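Xylulokinase (Brucella ovis, PDB 5VM1) probably catalyses the ATP-dependent phosphorylation of D-xylulose to D-xylulose 5-phosphate, as a member of the FGGY family of carbohydrate kinases. Local coordinates at residues G252-G257 with H289-T294; N244-C249 with F431-G436; A153-V158 with E205-Q210; T183-T188 with E196-T201. All coordinates share one frame; numbering follows the deposited sequence.

Contact 1 of 4, residues G252-G257 with H289-T294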
loop_
_atom_site.group_PDB
_atom_site.type_symbol
_atom_site.label_atom_id
_atom_site.label_comp_id
_atom_site.label_asym_id
_atom_site.label_seq_id
_atom_site.Cartn_x
_atom_site.Cartn_y
_atom_site.Cartn_z
ATOM N N GLY A 252 -11.768 -0.499 -7.534
ATOM C CA GLY A 252 -13.095 -0.001 -7.225
ATOM C C GLY A 252 -13.372 0.170 -5.747
ATOM O O GLY A 252 -14.539 0.340 -5.364
ATOM N N THR A 253 -12.346 0.140 -4.900
ATOM C CA THR A 253 -12.546 0.271 -3.462
ATOM C C THR A 253 -12.465 1.747 -3.056
ATOM O O THR A 253 -11.473 2.229 -2.522
ATOM C CB THR A 253 -11.522 -0.567 -2.719
ATOM O OG1 THR A 253 -11.449 -1.848 -3.338
ATOM C CG2 THR A 253 -11.946 -0.729 -1.292
ATOM N N VAL A 254 -13.538 2.476 -3.354
ATOM C CA VAL A 254 -13.571 3.911 -3.099
ATOM C C VAL A 254 -14.839 4.337 -2.352
ATOM O O VAL A 254 -14.912 5.456 -1.829
ATOM C CB VAL A 254 -13.416 4.683 -4.419
ATOM C CG1 VAL A 254 -12.091 4.372 -5.053
ATOM C CG2 VAL A 254 -14.525 4.312 -5.362
ATOM N N LYS A 255 -15.903 3.416 -2.285
ATOM C CA LYS A 255 -17.094 3.840 -1.534
ATOM C C LYS A 255 -17.038 3.353 -0.093
ATOM O O LYS A 255 -16.400 2.336 0.195
ATOM C CB LYS A 255 -18.374 3.303 -2.177
ATOM C CG LYS A 255 -18.746 3.950 -3.511
ATOM C CD LYS A 255 -20.183 3.645 -3.914
ATOM C CE LYS A 255 -20.378 2.222 -4.425
ATOM N NZ LYS A 255 -21.722 2.098 -5.120
ATOM N N PRO A 256 -17.668 4.081 0.831
ATOM C CA PRO A 256 -17.594 3.697 2.248
ATOM C C PRO A 256 -18.065 2.275 2.512
ATOM O O PRO A 256 -19.120 1.835 2.037
ATOM C CB PRO A 256 -18.486 4.729 2.943
ATOM C CG PRO A 256 -18.449 5.909 2.071
ATOM C CD PRO A 256 -18.127 5.466 0.668
ATOM N N GLY A 257 -17.274 1.570 3.319
ATOM C CA GLY A 257 -17.553 0.203 3.685
ATOM C C GLY A 257 -17.059 -0.831 2.707
ATOM O O GLY A 257 -17.154 -2.034 3.004
ATOM N N HIS A 289 -7.810 9.357 0.731
ATOM C CA HIS A 289 -7.898 8.573 -0.489
ATOM C C HIS A 289 -7.464 9.430 -1.675
ATOM O O HIS A 289 -7.095 10.591 -1.527
ATOM C CB HIS A 289 -9.315 8.052 -0.689
ATOM C CG HIS A 289 -9.387 6.754 -1.432
ATOM N ND1 HIS A 289 -8.512 6.428 -2.445
ATOM C CD2 HIS A 289 -10.260 5.721 -1.342
ATOM C CE1 HIS A 289 -8.841 5.250 -2.945
ATOM N NE2 HIS A 289 -9.903 4.807 -2.302
ATOM N N ALA A 290 -7.460 8.848 -2.868
ATOM C CA ALA A 290 -7.128 9.627 -4.051
ATOM C C ALA A 290 -8.291 10.470 -4.517
ATOM O O ALA A 290 -8.120 11.270 -5.436
ATOM C CB ALA A 290 -6.679 8.732 -5.198
ATOM N N LEU A 291 -9.475 10.281 -3.940
ATOM C CA LEU A 291 -10.607 11.028 -4.443
ATOM C C LEU A 291 -10.961 12.135 -3.470
ATOM O O LEU A 291 -10.725 12.021 -2.267
ATOM C CB LEU A 291 -11.818 10.119 -4.672
ATOM C CG LEU A 291 -11.499 8.851 -5.479
ATOM C CD1 LEU A 291 -12.752 8.132 -5.908
ATOM C CD2 LEU A 291 -10.631 9.164 -6.674
ATOM N N PRO A 292 -11.517 13.227 -3.954
ATOM C CA PRO A 292 -11.805 14.342 -3.049
ATOM C C PRO A 292 -12.831 13.926 -2.004
ATOM O O PRO A 292 -13.618 13.002 -2.213
ATOM C CB PRO A 292 -12.326 15.439 -3.986
ATOM C CG PRO A 292 -12.664 14.746 -5.228
ATOM C CD PRO A 292 -11.814 13.543 -5.360
ATOM N N ARG A 293 -12.749 14.565 -0.835
ATOM C CA ARG A 293 -13.694 14.354 0.276
ATOM C C ARG A 293 -13.816 12.859 0.650
ATOM O O ARG A 293 -14.846 12.393 1.150
ATOM C CB ARG A 293 -15.060 15.007 -0.047
ATOM N N THR A 294 -12.729 12.107 0.464
ATOM C CA THR A 294 -12.696 10.663 0.667
ATOM C C THR A 294 -11.425 10.269 1.414
ATOM O O THR A 294 -10.357 10.827 1.167
ATOM C CB THR A 294 -12.778 9.933 -0.686
ATOM O OG1 THR A 294 -13.932 10.386 -1.410
ATOM C CG2 THR A 294 -12.851 8.461 -0.498
#
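Thr253 O is gripped across this contact by one bond, and a good one: His289 NE2 donates to it over 3.0 Å, with a nearly straight N-H...O angle of 170°. The donor sits on a lone pair in the carbonyl plane, and the oxygen lies in the plane of the imidazole, at its edge. At the other nitrogen, His289 ND1 accepts from the backbone N of Ala290 at 2.7 Å. With a bond at each nitrogen, the rotation of the ring is fixed. Thr253 is the centre of an inverse gamma turn, closed by a weak Val254 N to Gly252 O bond just after helix 243-251, so the carbonyl that His289 binds belongs to the chain's turn toward strand 259-263.

Beside the bond, Val254 crosses His289 and Leu291 at about a right angle. Its CG1 approaches His289 NE2 to 3.5 Å obliquely, while Val254 CB rests 3.8 Å from Leu291 CD1. Thr294 brings CG2 near Val254 O. Its OG1 turns back within the loop and bonds Pro292 O at 2.8 Å. Phe451 of helix 450-453 touches Val254, Leu291 and Thr294, and Phe270 meets the His289 ring edge-to-face. Donating at NE2 while accepting at ND1 is consistent with a neutral imidazole protonated on NE2, buried here and joining a helix exit to the loop between strands 285-288 and 295-301.

Contact 2 of 4, residues N244-C249 with F431-G436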
loop_
_atom_site.group_PDB
_atom_site.type_symbol
_atom_site.label_atom_id
_atom_site.label_comp_id
_atom_site.label_asym_id
_atom_site.label_seq_id
_atom_site.Cartn_x
_atom_site.Cartn_y
_atom_site.Cartn_z
ATOM N N ASN A 244 -1.109 2.122 -2.344
ATOM C CA ASN A 244 -2.289 1.518 -1.734
ATOM C C ASN A 244 -3.565 2.163 -2.257
ATOM O O ASN A 244 -4.447 1.472 -2.773
ATOM C CB ASN A 244 -2.193 1.601 -0.221
ATOM C CG ASN A 244 -1.182 0.631 0.336
ATOM O OD1 ASN A 244 -0.026 0.988 0.583
ATOM N ND2 ASN A 244 -1.620 -0.599 0.578
ATOM N N ALA A 245 -3.660 3.493 -2.159
ATOM C CA ALA A 245 -4.811 4.220 -2.673
ATOM C C ALA A 245 -4.922 4.069 -4.191
ATOM O O ALA A 245 -6.029 4.044 -4.741
ATOM C CB ALA A 245 -4.706 5.689 -2.266
ATOM N N ALA A 246 -3.786 3.993 -4.894
ATOM C CA ALA A 246 -3.837 3.737 -6.332
ATOM C C ALA A 246 -4.435 2.375 -6.618
ATOM O O ALA A 246 -5.333 2.232 -7.455
ATOM C CB ALA A 246 -2.434 3.794 -6.928
ATOM N N SER A 247 -3.958 1.366 -5.896
ATOM C CA SER A 247 -4.451 0.003 -6.044
ATOM C C SER A 247 -5.951 -0.057 -5.806
ATOM O O SER A 247 -6.688 -0.682 -6.578
ATOM C CB SER A 247 -3.700 -0.883 -5.054
ATOM O OG SER A 247 -3.655 -2.205 -5.482
ATOM N N ALA A 248 -6.420 0.644 -4.765
ATOM C CA ALA A 248 -7.844 0.681 -4.436
ATOM C C ALA A 248 -8.674 1.338 -5.539
ATOM O O ALA A 248 -9.790 0.889 -5.825
ATOM C CB ALA A 248 -8.055 1.415 -3.112
ATOM N N CYS A 249 -8.141 2.390 -6.183
ATOM C CA CYS A 249 -8.812 2.962 -7.352
ATOM C C CYS A 249 -8.872 1.970 -8.495
ATOM O O CYS A 249 -9.865 1.912 -9.217
ATOM C CB CYS A 249 -8.108 4.228 -7.833
ATOM S SG CYS A 249 -8.318 5.677 -6.801
ATOM N N PHE A 431 -5.627 -5.051 -12.044
ATOM C CA PHE A 431 -6.487 -4.055 -11.438
ATOM C C PHE A 431 -5.789 -3.450 -10.231
ATOM O O PHE A 431 -6.428 -3.084 -9.245
ATOM C CB PHE A 431 -7.840 -4.661 -11.056
ATOM C CG PHE A 431 -8.532 -5.371 -12.197
ATOM C CD1 PHE A 431 -8.978 -4.646 -13.303
ATOM C CD2 PHE A 431 -8.722 -6.730 -12.183
ATOM C CE1 PHE A 431 -9.606 -5.263 -14.370
ATOM C CE2 PHE A 431 -9.366 -7.368 -13.254
ATOM C CZ PHE A 431 -9.811 -6.632 -14.343
ATOM N N GLY A 432 -4.468 -3.363 -10.324
ATOM C CA GLY A 432 -3.608 -2.879 -9.266
ATOM C C GLY A 432 -3.282 -1.404 -9.367
ATOM O O GLY A 432 -4.055 -0.601 -9.913
ATOM N N ALA A 433 -2.103 -1.054 -8.821
ATOM C CA ALA A 433 -1.677 0.335 -8.744
ATOM C C ALA A 433 -1.562 0.975 -10.129
ATOM O O ALA A 433 -2.035 2.101 -10.344
ATOM C CB ALA A 433 -0.336 0.416 -8.014
ATOM N N ALA A 434 -0.973 0.268 -11.095
ATOM C CA ALA A 434 -0.819 0.855 -12.426
ATOM C C ALA A 434 -2.163 1.050 -13.102
ATOM O O ALA A 434 -2.337 1.994 -13.879
ATOM C CB ALA A 434 0.106 0.004 -13.293
ATOM N N PHE A 435 -3.121 0.166 -12.856
ATOM C CA PHE A 435 -4.430 0.385 -13.453
ATOM C C PHE A 435 -5.162 1.537 -12.770
ATOM O O PHE A 435 -5.839 2.326 -13.435
ATOM C CB PHE A 435 -5.242 -0.900 -13.420
ATOM C CG PHE A 435 -6.590 -0.770 -14.012
ATOM C CD1 PHE A 435 -6.739 -0.475 -15.353
ATOM C CD2 PHE A 435 -7.725 -0.993 -13.242
ATOM C CE1 PHE A 435 -7.996 -0.366 -15.916
ATOM C CE2 PHE A 435 -8.988 -0.883 -13.801
ATOM C CZ PHE A 435 -9.118 -0.571 -15.136
ATOM N N GLY A 436 -5.026 1.662 -11.446
ATOM C CA GLY A 436 -5.605 2.809 -10.768
ATOM C C GLY A 436 -4.998 4.114 -11.240
ATOM O O GLY A 436 -5.693 5.128 -11.384
#
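Small side chains set the geometry here, letting helix 243-251 and the first turn of helix 433-446 meet almost backbone to backbone. The methyls of Ala246 and Ala433 touch, CB to CB at 4.1 Å, and Ala246 CB also lies against Ala433 O at 3.8 Å. One residue on, Ser247 presents its backbone: its CA comes within 3.8 Å of Ala433 N. Its hydroxyl, with OG anti to the backbone N (chi1 -154°), leans alongside Gly432, Ser247 OG being 3.8 Å from Gly432 CA.

A turn further along, Gly436 has no side chain, and its CA settles over Ala246 O as a CA-H...O contact of 3.4 Å, nearly straight at the hydrogen (173°); Ala246 O occupies the place a CB would take. Cys249 CB packs on Gly436 CA at 4.1 Å. Phe431 takes the other course: its ring leads away from helix 243-251 and lines up its plane with Phe435 CD2 at the edge, and it is the backbone at Phe431 and Gly432 that lies near Ser247. Gly432 is the N-cap residue, and its O takes the first helical bond from Gly436 N at 2.9 Å; its own N donates to Asp430 OD1.

The two helices belong to the N- and C-terminal halves of an FGGY kinase, a member of the actin-like ATPase clan. Ala433 touches Asp14, a predicted activity site, and lies close to Asp243, the predicted proton acceptor. Helix 433-446 therefore starts beside acidic groups, and the partial positive charge of its amino end may lower their pKa or stabilise negative charge there.

Contact 3 of 4, residues A153-V158 with E205-Q210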
loop_
_atom_site.group_PDB
_atom_site.type_symbol
_atom_site.label_atom_id
_atom_site.label_comp_id
_atom_site.label_asym_id
_atom_site.label_seq_id
_atom_site.Cartn_x
_atom_site.Cartn_y
_atom_site.Cartn_z
ATOM N N ALA A 153 20.996 21.207 5.236
ATOM C CA ALA A 153 21.056 22.654 5.043
ATOM C C ALA A 153 20.713 23.068 3.627
ATOM O O ALA A 153 20.265 24.197 3.426
ATOM C CB ALA A 153 22.453 23.169 5.393
ATOM N N ARG A 154 20.892 22.173 2.655
ATOM C CA ARG A 154 20.677 22.452 1.240
ATOM C C ARG A 154 19.312 22.004 0.739
ATOM O O ARG A 154 19.015 22.208 -0.440
ATOM C CB ARG A 154 21.764 21.782 0.391
ATOM C CG ARG A 154 23.158 22.255 0.711
ATOM C CD ARG A 154 24.089 21.841 -0.394
ATOM N NE ARG A 154 24.714 20.552 -0.130
ATOM C CZ ARG A 154 24.950 19.627 -1.057
ATOM N NH1 ARG A 154 24.585 19.841 -2.322
ATOM N NH2 ARG A 154 25.537 18.485 -0.712
ATOM N N ILE A 155 18.464 21.458 1.613
ATOM C CA ILE A 155 17.146 20.986 1.207
ATOM C C ILE A 155 16.253 22.165 0.814
ATOM O O ILE A 155 15.917 23.031 1.630
ATOM C CB ILE A 155 16.490 20.177 2.324
ATOM C CG1 ILE A 155 17.257 18.889 2.590
ATOM C CG2 ILE A 155 15.034 19.917 1.991
ATOM C CD1 ILE A 155 16.683 18.125 3.718
ATOM N N ARG A 156 15.785 22.155 -0.428
ATOM C CA ARG A 156 14.809 23.134 -0.858
ATOM C C ARG A 156 13.450 22.514 -1.168
ATOM O O ARG A 156 12.455 23.241 -1.250
ATOM C CB ARG A 156 15.352 23.925 -2.066
ATOM C CG ARG A 156 16.229 25.146 -1.649
ATOM C CD ARG A 156 15.471 26.152 -0.716
ATOM N NE ARG A 156 14.053 26.260 -1.107
ATOM C CZ ARG A 156 13.039 26.586 -0.298
ATOM N NH1 ARG A 156 13.254 26.864 0.986
ATOM N NH2 ARG A 156 11.798 26.618 -0.775
ATOM N N LYS A 157 13.384 21.196 -1.335
ATOM C CA LYS A 157 12.127 20.502 -1.560
ATOM C C LYS A 157 12.256 19.057 -1.055
ATOM O O LYS A 157 13.309 18.431 -1.215
ATOM C CB LYS A 157 11.783 20.569 -3.054
ATOM C CG LYS A 157 10.338 20.322 -3.402
ATOM C CD LYS A 157 9.479 21.492 -2.984
ATOM C CE LYS A 157 10.073 22.846 -3.417
ATOM N NZ LYS A 157 9.049 23.924 -3.359
ATOM N N VAL A 158 11.187 18.524 -0.461
ATOM C CA VAL A 158 11.102 17.109 -0.087
ATOM C C VAL A 158 9.961 16.499 -0.882
ATOM O O VAL A 158 8.796 16.880 -0.701
ATOM C CB VAL A 158 10.856 16.885 1.419
ATOM C CG1 VAL A 158 10.661 15.376 1.698
ATOM C CG2 VAL A 158 12.004 17.482 2.289
ATOM N N GLU A 205 6.675 24.950 5.038
ATOM C CA GLU A 205 5.745 24.502 4.004
ATOM C C GLU A 205 6.256 24.784 2.595
ATOM O O GLU A 205 5.904 24.058 1.655
ATOM C CB GLU A 205 4.386 25.149 4.242
ATOM C CG GLU A 205 3.282 24.673 3.342
ATOM C CD GLU A 205 1.934 25.017 3.925
ATOM O OE1 GLU A 205 0.904 24.744 3.266
ATOM O OE2 GLU A 205 1.921 25.581 5.043
ATOM N N GLY A 206 7.109 25.801 2.433
ATOM C CA GLY A 206 7.696 26.114 1.146
ATOM C C GLY A 206 8.645 25.064 0.620
ATOM O O GLY A 206 9.044 25.145 -0.546
ATOM N N GLN A 207 9.065 24.129 1.469
ATOM C CA GLN A 207 9.863 22.983 1.071
ATOM C C GLN A 207 9.000 21.780 0.750
ATOM O O GLN A 207 9.548 20.705 0.506
ATOM C CB GLN A 207 10.861 22.597 2.169
ATOM C CG GLN A 207 12.058 23.526 2.334
ATOM C CD GLN A 207 12.725 23.330 3.690
ATOM O OE1 GLN A 207 12.065 23.382 4.733
ATOM N NE2 GLN A 207 14.033 23.079 3.681
ATOM N N MET A 208 7.664 21.907 0.841
ATOM C CA MET A 208 6.771 20.840 0.417
ATOM C C MET A 208 6.215 21.171 -0.951
ATOM O O MET A 208 6.151 22.343 -1.336
ATOM C CB MET A 208 5.610 20.632 1.412
ATOM C CG MET A 208 5.978 20.350 2.864
ATOM S SD MET A 208 6.627 18.696 3.140
ATOM C CE MET A 208 8.395 18.985 3.305
ATOM N N PRO A 209 5.800 20.165 -1.719
ATOM C CA PRO A 209 5.060 20.439 -2.956
ATOM C C PRO A 209 3.655 20.925 -2.635
ATOM O O PRO A 209 3.144 20.778 -1.525
ATOM C CB PRO A 209 5.022 19.078 -3.660
ATOM C CG PRO A 209 4.988 18.105 -2.520
ATOM C CD PRO A 209 5.902 18.716 -1.462
ATOM N N GLN A 210 3.008 21.485 -3.646
ATOM C CA GLN A 210 1.620 21.897 -3.507
ATOM C C GLN A 210 0.726 20.665 -3.567
ATOM O O GLN A 210 1.074 19.658 -4.192
ATOM C CB GLN A 210 1.238 22.930 -4.574
#
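Ile155 opens the contact with its carbonyl: Gln207 NE2 donates to Ile155 O at 2.8 Å (N-H...O 160°), coming from above the carbonyl plane, although the oxygen lies in the plane of the amide. The Gln207 chain is extended beyond CG, which carries the amide that far, and its NE2 also meets Ile155 CG2. Gln207 OE1 accepts from Gly204 N, so both ends of the amide are held.

Arg156 starts off away from segment 205-210, but bends at chi2 and chi3 and brings its guanidinium back. Gln207 CG lies over one face of the guanidinium, 3.8 Å from Arg156 NH1, with the guanidinium and amide planes 17° apart. On the backbone, Arg156 O receives a CA-H...O contact from Gln207 CA.

Arg156 and Lys157 together face Leu93 as a classic beta bulge, at the start of strand 157-159, which pairs antiparallel with strand 91-93.

Lys157 folds back through bends at chi2 and chi3, so that NZ bonds Gly206 O at 3.1 Å from above the carbonyl plane. Its ammonium also makes a cation-pi contact with Tyr173. Val158 then gives its backbone N to Gln207 O at 2.9 Å, nearly along the C=O axis. Its side chain runs side by side with Met208, Val158 CB to Met208 CE being 3.7 Å, and both side chains touch Trp185, while Val158 O rests 3.5 Å from Pro209 CD.

Contact 4 of 4, residues T183-T188 with E196-T201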
loop_
_atom_site.group_PDB
_atom_site.type_symbol
_atom_site.label_atom_id
_atom_site.label_comp_id
_atom_site.label_asym_id
_atom_site.label_seq_id
_atom_site.Cartn_x
_atom_site.Cartn_y
_atom_site.Cartn_z
ATOM N N THR A 183 3.334 11.159 4.941
ATOM C CA THR A 183 4.576 11.831 5.287
ATOM C C THR A 183 4.705 12.082 6.770
ATOM O O THR A 183 5.826 12.263 7.258
ATOM C CB THR A 183 4.673 13.187 4.575
ATOM O OG1 THR A 183 3.647 14.046 5.080
ATOM C CG2 THR A 183 4.491 13.034 3.085
ATOM N N SER A 184 3.585 12.026 7.487
ATOM C CA SER A 184 3.443 12.457 8.871
ATOM C C SER A 184 3.633 13.958 9.029
ATOM O O SER A 184 3.879 14.435 10.126
ATOM C CB SER A 184 4.387 11.686 9.785
ATOM O OG SER A 184 3.992 10.331 9.802
ATOM N N TRP A 185 3.508 14.713 7.937
ATOM C CA TRP A 185 3.425 16.166 7.971
ATOM C C TRP A 185 2.039 16.717 7.642
ATOM O O TRP A 185 1.834 17.934 7.760
ATOM C CB TRP A 185 4.434 16.782 6.997
ATOM C CG TRP A 185 5.863 16.638 7.364
ATOM C CD1 TRP A 185 6.445 16.951 8.560
ATOM C CD2 TRP A 185 6.915 16.223 6.501
ATOM N NE1 TRP A 185 7.808 16.731 8.499
ATOM C CE2 TRP A 185 8.121 16.290 7.242
ATOM C CE3 TRP A 185 6.958 15.790 5.179
ATOM C CZ2 TRP A 185 9.350 15.923 6.704
ATOM C CZ3 TRP A 185 8.189 15.427 4.638
ATOM C CH2 TRP A 185 9.364 15.487 5.405
ATOM N N LEU A 186 1.104 15.869 7.206
ATOM C CA LEU A 186 -0.221 16.289 6.758
ATOM C C LEU A 186 -1.249 16.304 7.900
ATOM O O LEU A 186 -1.253 15.423 8.764
ATOM C CB LEU A 186 -0.712 15.358 5.648
ATOM C CG LEU A 186 -1.867 15.902 4.802
ATOM C CD1 LEU A 186 -1.340 16.737 3.615
ATOM C CD2 LEU A 186 -2.741 14.781 4.336
ATOM N N ASP A 187 -2.105 17.330 7.920
ATOM C CA ASP A 187 -3.321 17.288 8.736
ATOM C C ASP A 187 -4.328 16.451 7.939
ATOM O O ASP A 187 -5.051 16.954 7.081
ATOM C CB ASP A 187 -3.839 18.696 9.048
ATOM C CG ASP A 187 -4.985 18.706 10.085
ATOM O OD1 ASP A 187 -5.798 17.766 10.114
ATOM O OD2 ASP A 187 -5.093 19.670 10.873
ATOM N N THR A 188 -4.359 15.142 8.211
ATOM C CA THR A 188 -5.131 14.226 7.371
ATOM C C THR A 188 -6.606 14.609 7.313
ATOM O O THR A 188 -7.218 14.558 6.243
ATOM C CB THR A 188 -4.982 12.800 7.891
ATOM O OG1 THR A 188 -3.606 12.549 8.124
ATOM C CG2 THR A 188 -5.501 11.798 6.880
ATOM N N GLU A 196 2.759 23.174 12.148
ATOM C CA GLU A 196 3.274 22.770 13.453
ATOM C C GLU A 196 4.180 21.546 13.337
ATOM O O GLU A 196 5.264 21.516 13.930
ATOM C CB GLU A 196 2.109 22.516 14.419
ATOM C CG GLU A 196 2.522 22.122 15.844
ATOM C CD GLU A 196 1.334 21.879 16.789
ATOM O OE1 GLU A 196 0.175 22.071 16.362
ATOM O OE2 GLU A 196 1.566 21.550 17.977
ATOM N N LEU A 197 3.765 20.538 12.559
ATOM C CA LEU A 197 4.559 19.311 12.410
ATOM C C LEU A 197 5.808 19.546 11.566
ATOM O O LEU A 197 6.861 18.940 11.816
ATOM C CB LEU A 197 3.715 18.206 11.772
ATOM C CG LEU A 197 2.447 17.727 12.476
ATOM C CD1 LEU A 197 1.788 16.594 11.699
ATOM C CD2 LEU A 197 2.729 17.313 13.934
ATOM N N LEU A 198 5.697 20.391 10.536
ATOM C CA LEU A 198 6.849 20.717 9.704
ATOM C C LEU A 198 7.942 21.403 10.521
ATOM O O LEU A 198 9.127 21.066 10.402
ATOM C CB LEU A 198 6.407 21.594 8.530
ATOM C CG LEU A 198 5.680 20.858 7.392
ATOM C CD1 LEU A 198 5.034 21.859 6.457
ATOM C CD2 LEU A 198 6.592 19.896 6.625
ATOM N N ALA A 199 7.566 22.378 11.354
ATOM C CA ALA A 199 8.548 23.063 12.188
ATOM C C ALA A 199 9.272 22.114 13.144
ATOM O O ALA A 199 10.461 22.312 13.433
ATOM C CB ALA A 199 7.864 24.163 12.980
ATOM N N LYS A 200 8.583 21.071 13.623
ATOM C CA LYS A 200 9.153 20.137 14.589
ATOM C C LYS A 200 10.208 19.227 13.969
ATOM O O LYS A 200 10.993 18.606 14.698
ATOM C CB LYS A 200 8.017 19.280 15.175
ATOM C CG LYS A 200 7.043 20.069 16.012
ATOM C CD LYS A 200 5.941 19.247 16.658
ATOM C CE LYS A 200 5.444 19.980 17.890
ATOM N NZ LYS A 200 4.382 19.260 18.596
ATOM N N THR A 201 10.269 19.151 12.647
ATOM C CA THR A 201 11.284 18.367 11.969
ATOM C C THR A 201 12.269 19.252 11.230
ATOM O O THR A 201 13.157 18.733 10.543
ATOM C CB THR A 201 10.633 17.377 11.005
ATOM O OG1 THR A 201 10.084 18.073 9.881
ATOM C CG2 THR A 201 9.481 16.671 11.734
#
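An ST turn sets up this contact: Thr183 OG1 accepts from Trp185 N at 2.9 Å, just ahead of strand 186-187. That strand pairs antiparallel with strand 192-193 in a small hairpin, and the chain then enters helix 195-200, whose residues pack back on the indole of Trp185 in the N-terminal half of the FGGY kinase.

Glu196, on the outer side of the helix, reaches toward Lys200 in a long salt bridge; Lys200 NZ also forms a salt bridge with Asp121. Leu197 points toward segment 183-188. Its side chain leads toward the segment and its CD1 lies 3.4 Å from Ser184 O, while Leu197 O sits near the plane of the indole at its edge, 3.8 Å from Trp185 CD1. Ile127 and Thr128 of helix 122-128 pack on the same leucine.

Leu198 crosses Trp185 at about a right angle and sets CD2 over one face, a CH-pi contact 3.5 Å from the centroid of the five-membered ring and 15° off its normal. On the opposite face lies Thr183 O, so the indole is layered between the helix and its own turn. Met208 and Leu141 also touch the Trp185 side chain.

Thr201 turns its hydroxyl toward Trp185, with OG1 flanked by the backbone N and the carbonyl carbon (chi1 71°). Thr201 OG1 donates to Leu198 O, as Thr201 N does, making two donors on that one oxygen. The same hydroxyl accepts from the indole: Trp185 NE1 to Thr201 OG1, 3.0 Å, tilted 23° from the ring plane.

How the contacts relate
From the N terminus, contact 3 opens first, at 153-158, and closes at 205-210. Within that loop lies contact 4, which joins 183-188 to 196-201. The two share an apolar patch formed by Trp185 and Met208, which Val158 of strand 157-159 and Leu198 of helix 195-200 both meet in the N-terminal half. Further along, contact 2 opens at 244-249 and closes only at 431-436, joining helix 243-251 to the start of helix 433-446. Contact 1, from 252-257 to 289-294, falls wholly within that span. The two meet at helix 243-251, where Thr253 N probably bonds Ala248 O. The pairs form separate groups, with contacts 1 and 3 about 29 Å apart between centres.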